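Local coordinates for putative iron-regulated protein A (Parabacteroides distasonis ATCC 8503, PDB 4ECG), which is of uncertain function but belongs to the imelysin-like family (peptidase M75), binds calcium ions and may take part in iron uptake or act as a metallopeptidase, at residues M232-G235 with N236-M239; E312-L315 with H316-T319; G260-D264 with A265-N269; G345-F348 with R349-G353. All coordinates share one frame; numbering follows the deposited sequence.

Contact 1: M232-G235 with N236-M239; sequences MLNG and NNGM
Asn234 and Asn237 join through their side-chain amides, ND2 of Asn234 meeting OD1 of Asn237 at 2.7 Å. The acceptor lies in the plane of the donating amide, whereas the two amides themselves stand almost perpendicular, 86° apart. The oxygen of the same Asn234 amide turns to the backbone: its OD1 takes Asn237 N at 2.9 Å, nearly straight, and Asn236 N at 2.8 Å along a more bent path, both arriving from one face of the amide plane. With ND2 also bonded to Leu231 O in the last turn of the helix, the Asn234 amide is fixed in its rotation.

Among the backbone bonds, Met239 N donates to Met232 O over 2.9 Å, while Gly238 N makes a weak, bent bond to Asn234 O.

The apolar part lies at the other end. The Met239 selenium (both methionines are selenomethionine) sits 4.0 Å from Leu233 CD2 and 4.3 Å from Met232 CB, brought there by a chain bent at its last torsion, chi3 87°. The result is a tight connection between two consecutive helices, with Asn234 just past helix 225-233 and Gly238 at the N-cap position of helix 239-259.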
# COMPACT_ATOMS: atom_id res chain seq x y z
N MSE A 232 4.33 -1.20 14.86
CA MSE A 232 3.41 -0.31 14.14
C MSE A 232 4.22 0.79 13.48
O MSE A 232 3.91 1.18 12.37
CB MSE A 232 2.37 0.36 15.06
CG MSE A 232 1.29 -0.57 15.69
SE MSE A 232 0.25 0.28 17.07
CE MSE A 232 -0.61 1.63 16.01
N LEU A 233 5.25 1.29 14.18
CA LEU A 233 6.00 2.49 13.75
C LEU A 233 7.18 2.17 12.84
O LEU A 233 7.77 3.07 12.26
CB LEU A 233 6.52 3.26 14.97
CG LEU A 233 5.43 4.08 15.68
CD1 LEU A 233 5.75 4.25 17.15
CD2 LEU A 233 5.26 5.43 15.00
N ASN A 234 7.50 0.88 12.68
CA ASN A 234 8.80 0.47 12.16
C ASN A 234 9.07 0.83 10.72
O ASN A 234 8.14 0.98 9.92
CB ASN A 234 9.05 -1.06 12.39
CG ASN A 234 8.57 -1.93 11.23
OD1 ASN A 234 9.31 -2.17 10.25
ND2 ASN A 234 7.34 -2.44 11.36
N GLY A 235 10.37 0.85 10.39
CA GLY A 235 10.90 1.35 9.13
C GLY A 235 11.08 0.33 8.03
O GLY A 235 11.43 0.70 6.88
N ASN A 236 10.94 -0.96 8.36
CA ASN A 236 10.99 -2.03 7.33
C ASN A 236 9.65 -2.15 6.63
O ASN A 236 9.57 -2.06 5.40
CB ASN A 236 11.33 -3.39 7.94
CG ASN A 236 12.75 -3.47 8.44
OD1 ASN A 236 13.44 -2.44 8.51
ND2 ASN A 236 13.21 -4.71 8.80
N ASN A 237 8.60 -2.32 7.45
CA ASN A 237 7.25 -2.58 6.94
C ASN A 237 6.10 -1.95 7.76
O ASN A 237 4.90 -2.30 7.59
CB ASN A 237 7.10 -4.08 6.85
CG ASN A 237 7.32 -4.76 8.18
OD1 ASN A 237 7.08 -4.17 9.24
ND2 ASN A 237 7.79 -5.99 8.14
N GLY A 238 6.43 -0.96 8.60
CA GLY A 238 5.44 -0.18 9.32
C GLY A 238 5.31 1.26 8.87
O GLY A 238 5.58 1.59 7.72
N MSE A 239 4.89 2.13 9.78
CA MSE A 239 4.57 3.51 9.39
C MSE A 239 5.77 4.24 8.75
O MSE A 239 5.62 4.80 7.67
CB MSE A 239 3.99 4.29 10.57
CG MSE A 239 2.59 3.76 10.98
SE MSE A 239 2.21 4.06 12.86
CE MSE A 239 1.50 5.83 12.61

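Contact 2: E312-L315 with H316-T319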
# COMPACT_ATOMS: atom_id res chain seq x y z
N GLU A 312 -9.14 7.88 21.76
CA GLU A 312 -8.36 8.17 22.95
C GLU A 312 -7.25 7.12 23.14
O GLU A 312 -6.21 7.39 23.76
CB GLU A 312 -9.22 8.28 24.19
CG GLU A 312 -8.39 8.18 25.51
CD GLU A 312 -7.71 9.49 25.98
OE1 GLU A 312 -7.69 10.46 25.19
OE2 GLU A 312 -7.20 9.56 27.15
N SER A 313 -7.47 5.92 22.62
CA SER A 313 -6.41 4.93 22.55
C SER A 313 -5.75 4.93 21.18
O SER A 313 -5.93 4.04 20.37
CB SER A 313 -6.91 3.55 22.97
OG SER A 313 -8.15 3.23 22.42
N SER A 314 -4.95 5.97 20.95
CA SER A 314 -4.18 6.15 19.72
C SER A 314 -2.76 6.53 20.06
O SER A 314 -2.50 7.03 21.16
CB SER A 314 -4.76 7.30 18.87
OG SER A 314 -4.98 8.49 19.61
N LEU A 315 -1.87 6.32 19.09
CA LEU A 315 -0.51 6.80 19.17
C LEU A 315 -0.52 8.30 19.32
O LEU A 315 0.37 8.88 19.98
CB LEU A 315 0.33 6.44 17.92
CG LEU A 315 0.86 5.03 17.84
CD1 LEU A 315 1.48 4.73 16.45
CD2 LEU A 315 1.80 4.85 19.02
N HIS A 316 -1.51 8.93 18.69
CA HIS A 316 -1.70 10.38 18.85
C HIS A 316 -1.86 10.77 20.29
O HIS A 316 -1.18 11.66 20.77
CB HIS A 316 -2.90 10.84 18.05
CG HIS A 316 -3.40 12.19 18.43
ND1 HIS A 316 -2.70 13.31 18.20
CD2 HIS A 316 -4.59 12.58 19.05
CE1 HIS A 316 -3.41 14.38 18.67
NE2 HIS A 316 -4.56 13.92 19.18
N ALA A 317 -2.75 10.09 20.99
CA ALA A 317 -3.01 10.43 22.38
C ALA A 317 -1.74 10.21 23.19
O ALA A 317 -1.36 11.06 23.97
CB ALA A 317 -4.14 9.59 22.94
N LEU A 318 -1.06 9.07 22.99
CA LEU A 318 0.11 8.78 23.82
C LEU A 318 1.22 9.79 23.53
O LEU A 318 1.83 10.32 24.46
CB LEU A 318 0.62 7.36 23.62
CG LEU A 318 -0.23 6.19 24.13
CD1 LEU A 318 0.57 4.90 23.92
CD2 LEU A 318 -0.68 6.38 25.56
N THR A 319 1.46 10.11 22.26
CA THR A 319 2.46 11.13 21.93
C THR A 319 2.12 12.50 22.54
O THR A 319 3.00 13.18 23.08
CB THR A 319 2.57 11.25 20.42
OG1 THR A 319 2.69 9.94 19.90
CG2 THR A 319 3.75 12.12 20.00
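The His316 imidazole has Ser314 OG at its edge, near the ring plane, with CD2 4.1 Å from that hydroxyl oxygen. Outside the turn, Phe300 meets the same ring with the planes inclined at about 55°, and ND1 is hydrogen-bonded to Asp327 OD1 of helix 324-343. CG of His316 is anti to the backbone N (chi1 164°), which carries the ring away from the preceding segment while CB remains beside the serine, 3.5 Å from Ser314 OG.

Ser314 is the N-cap residue of helix 315-322, and its hydroxyl makes the capping bond. Ser314 OG stands between its own backbone N and carbonyl carbon and accepts from Ala317 N at 3.1 Å, occupying an amide that the first turn of a helix cannot pair within itself. The hydroxyl is also bonded to Ser311 O, so it is gripped from both the helix and the loop before it. The Ser314 carbonyl starts the regular pattern, Leu318 N reaching Ser314 O at 3.1 Å.

One residue on, Leu315 O receives two donors from opposite faces of its carbonyl plane: Thr319 N at 2.8 Å and, tilted 35° from the plane, Thr319 OG1 at 2.6 Å. The threonine hydroxyl thus turns back on its own helix. Across the cap, the Ala317 methyl CB comes within 3.1 Å of Glu312 O.

Contact 3: G260-D264 with A265-N269; sequences GSNKD and ATDPN
Asp264 and Thr266 meet side chain to side chain: Thr266 OG1 donates to Asp264 OD1 at 3.0 Å, on the syn side of the carboxylate and 25° out of its plane. The same oxygen takes Thr266 N at 3.2 Å, this time from well above the plane but on the same face, so hydroxyl and amide of one residue converge on OD1. In the backbone, Asp267 N bonds to Asp264 O at 3.2 Å and closes a type I beta turn from Asp264 to Asp267.

From the preceding part of the loop, Asn262 ND2 reaches Asp267 OD2 at 2.9 Å. The aspartate offers its anti lone pair, and the oxygen lies in the plane of the amide although the amide and carboxylate planes are 57° apart. Asp267 extends towards the asparagine with CG anti to its backbone N (chi1 173°).

A second shell holds these groups in place. Asp267 OD1 accepts from Asn269 N at 2.8 Å, an Asx turn, and Ser261 OG accepts from Lys263 N in an ST turn. Asn262 OD1 accepts a weak bond from Asp264 N and a hydrogen bond from Asn270 ND2, which fixes the flip of the amide.

In this surface loop between helices 239-259 and 271-275, Asp264 OD2 and Asp267 OD2 lie 4.9 Å apart; the neutral donors spread over both carboxylates probably help to offset the repulsion between them.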
# COMPACT_ATOMS: atom_id res chain seq x y z
N GLY A 260 17.41 11.87 -16.27
CA GLY A 260 18.37 11.31 -17.21
C GLY A 260 17.83 11.08 -18.63
O GLY A 260 18.61 10.77 -19.50
N SER A 261 16.52 11.25 -18.89
CA SER A 261 15.94 10.84 -20.20
C SER A 261 15.76 11.95 -21.25
O SER A 261 16.17 13.08 -21.07
CB SER A 261 14.59 10.17 -19.96
OG SER A 261 13.55 11.15 -19.77
N ASN A 262 15.11 11.61 -22.36
CA ASN A 262 14.72 12.56 -23.41
C ASN A 262 13.57 13.51 -23.01
O ASN A 262 13.26 14.42 -23.76
CB ASN A 262 14.37 11.83 -24.74
CG ASN A 262 13.19 10.84 -24.59
OD1 ASN A 262 12.51 10.76 -23.56
ND2 ASN A 262 12.95 10.08 -25.63
N LYS A 263 12.94 13.28 -21.86
CA LYS A 263 11.83 14.10 -21.33
C LYS A 263 10.61 14.23 -22.27
O LYS A 263 9.96 15.26 -22.35
CB LYS A 263 12.34 15.45 -20.86
CG LYS A 263 13.36 15.34 -19.72
CD LYS A 263 13.56 16.64 -18.92
CE LYS A 263 14.75 16.54 -17.97
NZ LYS A 263 14.83 17.68 -17.00
N ASP A 264 10.30 13.14 -22.95
CA ASP A 264 9.16 13.00 -23.84
C ASP A 264 8.19 11.99 -23.19
O ASP A 264 8.43 10.76 -23.22
CB ASP A 264 9.66 12.52 -25.21
CG ASP A 264 8.54 12.36 -26.22
OD1 ASP A 264 7.40 12.79 -25.92
OD2 ASP A 264 8.79 11.77 -27.31
N ALA A 265 7.13 12.53 -22.57
CA ALA A 265 6.07 11.75 -21.87
C ALA A 265 5.25 10.87 -22.82
O ALA A 265 4.68 9.89 -22.38
CB ALA A 265 5.13 12.67 -21.10
N THR A 266 5.24 11.19 -24.11
CA THR A 266 4.58 10.36 -25.14
C THR A 266 5.42 9.18 -25.69
O THR A 266 4.91 8.33 -26.39
CB THR A 266 4.13 11.20 -26.36
OG1 THR A 266 5.21 11.26 -27.28
CG2 THR A 266 3.64 12.66 -25.96
N ASP A 267 6.71 9.13 -25.37
CA ASP A 267 7.59 8.05 -25.85
C ASP A 267 7.34 6.78 -25.01
O ASP A 267 7.69 6.75 -23.83
CB ASP A 267 9.07 8.51 -25.81
CG ASP A 267 10.09 7.40 -26.14
OD1 ASP A 267 9.73 6.22 -26.33
OD2 ASP A 267 11.28 7.72 -26.15
N PRO A 268 6.78 5.73 -25.63
CA PRO A 268 6.51 4.50 -24.88
C PRO A 268 7.72 3.83 -24.16
O PRO A 268 7.51 2.98 -23.31
CB PRO A 268 5.93 3.55 -25.96
CG PRO A 268 6.49 4.05 -27.24
CD PRO A 268 6.59 5.54 -27.09
N ASN A 269 8.96 4.19 -24.50
CA ASN A 269 10.13 3.65 -23.77
C ASN A 269 10.83 4.60 -22.81
O ASN A 269 11.91 4.27 -22.29
CB ASN A 269 11.15 3.09 -24.75
CG ASN A 269 10.57 1.93 -25.51
OD1 ASN A 269 10.42 2.01 -26.73
ND2 ASN A 269 10.14 0.88 -24.78

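Contact 4: G345-F348 with R349-G353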
# COMPACT_ATOMS: atom_id res chain seq x y z
N GLY A 345 1.06 17.60 -10.11
CA GLY A 345 0.26 17.62 -11.31
C GLY A 345 -0.20 16.24 -11.73
O GLY A 345 0.57 15.33 -11.77
N TYR A 346 -1.46 16.13 -12.11
CA TYR A 346 -2.10 14.88 -12.46
C TYR A 346 -2.24 14.75 -13.95
O TYR A 346 -2.59 15.72 -14.63
CB TYR A 346 -3.51 14.82 -11.84
CG TYR A 346 -4.37 13.66 -12.34
CD1 TYR A 346 -4.33 12.43 -11.70
CD2 TYR A 346 -5.19 13.80 -13.45
CE1 TYR A 346 -5.14 11.39 -12.15
CE2 TYR A 346 -5.99 12.76 -13.91
CZ TYR A 346 -5.95 11.56 -13.25
OH TYR A 346 -6.73 10.56 -13.67
N PRO A 347 -2.00 13.54 -14.47
CA PRO A 347 -1.52 12.37 -13.77
C PRO A 347 -0.01 12.51 -13.59
O PRO A 347 0.61 13.25 -14.35
CB PRO A 347 -1.83 11.26 -14.75
CG PRO A 347 -1.56 11.90 -16.09
CD PRO A 347 -2.02 13.33 -15.93
N PHE A 348 0.58 11.79 -12.64
CA PHE A 348 2.07 11.85 -12.35
C PHE A 348 2.87 11.46 -13.56
O PHE A 348 3.90 12.05 -13.84
CB PHE A 348 2.40 10.84 -11.27
CG PHE A 348 3.80 10.94 -10.69
CD1 PHE A 348 4.42 12.16 -10.46
CD2 PHE A 348 4.45 9.78 -10.29
CE1 PHE A 348 5.66 12.21 -9.87
CE2 PHE A 348 5.69 9.82 -9.70
CZ PHE A 348 6.30 11.04 -9.49
N ARG A 349 2.42 10.47 -14.31
CA ARG A 349 3.17 10.13 -15.54
C ARG A 349 3.37 11.20 -16.57
O ARG A 349 4.22 11.02 -17.43
CB ARG A 349 2.66 8.84 -16.21
CG ARG A 349 1.24 8.88 -16.72
CD ARG A 349 1.12 9.50 -18.06
NE ARG A 349 1.29 8.57 -19.14
CZ ARG A 349 2.26 8.60 -20.05
NH1 ARG A 349 3.24 9.49 -19.99
NH2 ARG A 349 2.21 7.74 -21.05
N ASN A 350 2.57 12.28 -16.54
CA ASN A 350 2.78 13.42 -17.43
C ASN A 350 3.35 14.62 -16.76
O ASN A 350 3.46 15.67 -17.36
CB ASN A 350 1.47 13.80 -18.14
CG ASN A 350 1.09 12.82 -19.22
OD1 ASN A 350 1.95 12.21 -19.83
ND2 ASN A 350 -0.19 12.66 -19.45
N ASN A 351 3.72 14.50 -15.50
CA ASN A 351 4.17 15.65 -14.74
C ASN A 351 5.41 15.33 -13.94
O ASN A 351 5.63 15.89 -12.85
CB ASN A 351 3.02 16.09 -13.80
CG ASN A 351 1.85 16.73 -14.56
OD1 ASN A 351 1.91 17.91 -14.88
ND2 ASN A 351 0.80 15.94 -14.85
N LEU A 352 6.22 14.43 -14.46
CA LEU A 352 7.46 14.06 -13.78
C LEU A 352 8.43 15.25 -13.76
O LEU A 352 9.29 15.32 -12.91
CB LEU A 352 8.13 12.84 -14.41
CG LEU A 352 7.29 11.56 -14.30
CD1 LEU A 352 7.83 10.53 -15.27
CD2 LEU A 352 7.15 11.00 -12.87
N GLY A 353 8.21 16.23 -14.62
CA GLY A 353 8.96 17.48 -14.56
C GLY A 353 8.30 18.60 -13.76
O GLY A 353 8.67 19.76 -13.95
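Asn351 crosses the loop towards Gly345 and Pro347, and its side chain can be followed outward. CB lies 3.3 Å from Gly345 O. CG, placed anti to the carbonyl carbon (chi1 -71°), stays beside the Gly345 peptide. At the tip the two ends part: OD1 turns to Gly345 CA, 3.9 Å away, while ND2 donates to Pro347 O at 2.7 Å along an almost straight path of 169°. The acceptor lies in the plane of the donating amide, but seen from the carbonyl the nitrogen is above the plane. Asn350 N reaches Pro347 O from the opposite face, at 3.1 Å, so this carbonyl following a cis peptide bond is held from two sides.

Asn351 N is bonded in turn to Phe348 O, three residues back, as in the 3-10 pattern that Asn350 N begins with Pro347 O. One residue on, Leu352 lays its CD2 methyl over the centre of the Phe348 ring in a CH-pi contact, 3.5 Å from the centroid and 12° off the normal. The ring and the leucine chain cross at about a right angle. Pro347 CG also packs beside the aliphatic part of Arg349, whose guanidinium group reaches away to Asp158 through NE, in a salt bridge, and to Ala265 O through NH1.

Connecting helix 324-343 to helix 355-377, the loop packs Phe348 on Ile251 and Val255, and Leu352 on Trp258, all of helix 239-259.

How the contacts relate
From the N terminus, contact 1 comes first and closes the turn between helix 225-233 and helix 239-259. Contact 3 shapes the loop that leaves the far end of helix 239-259, contact 2 starts helix 315-322, and contact 4 folds the connection between helices 324-343 and 355-377. All four follow in series; none nests in or crosses another. In space they form two pairs. Leu315 CD1 of contact 2 packs against Met232, Leu233 and Met239 of contact 1, whereas contacts 3 and 4 are joined through Ala265, whose CB also packs against Asn350 OD1. Contacts 2 and 3, with centres about 46 Å apart, lie on opposite sides of the chain's centre.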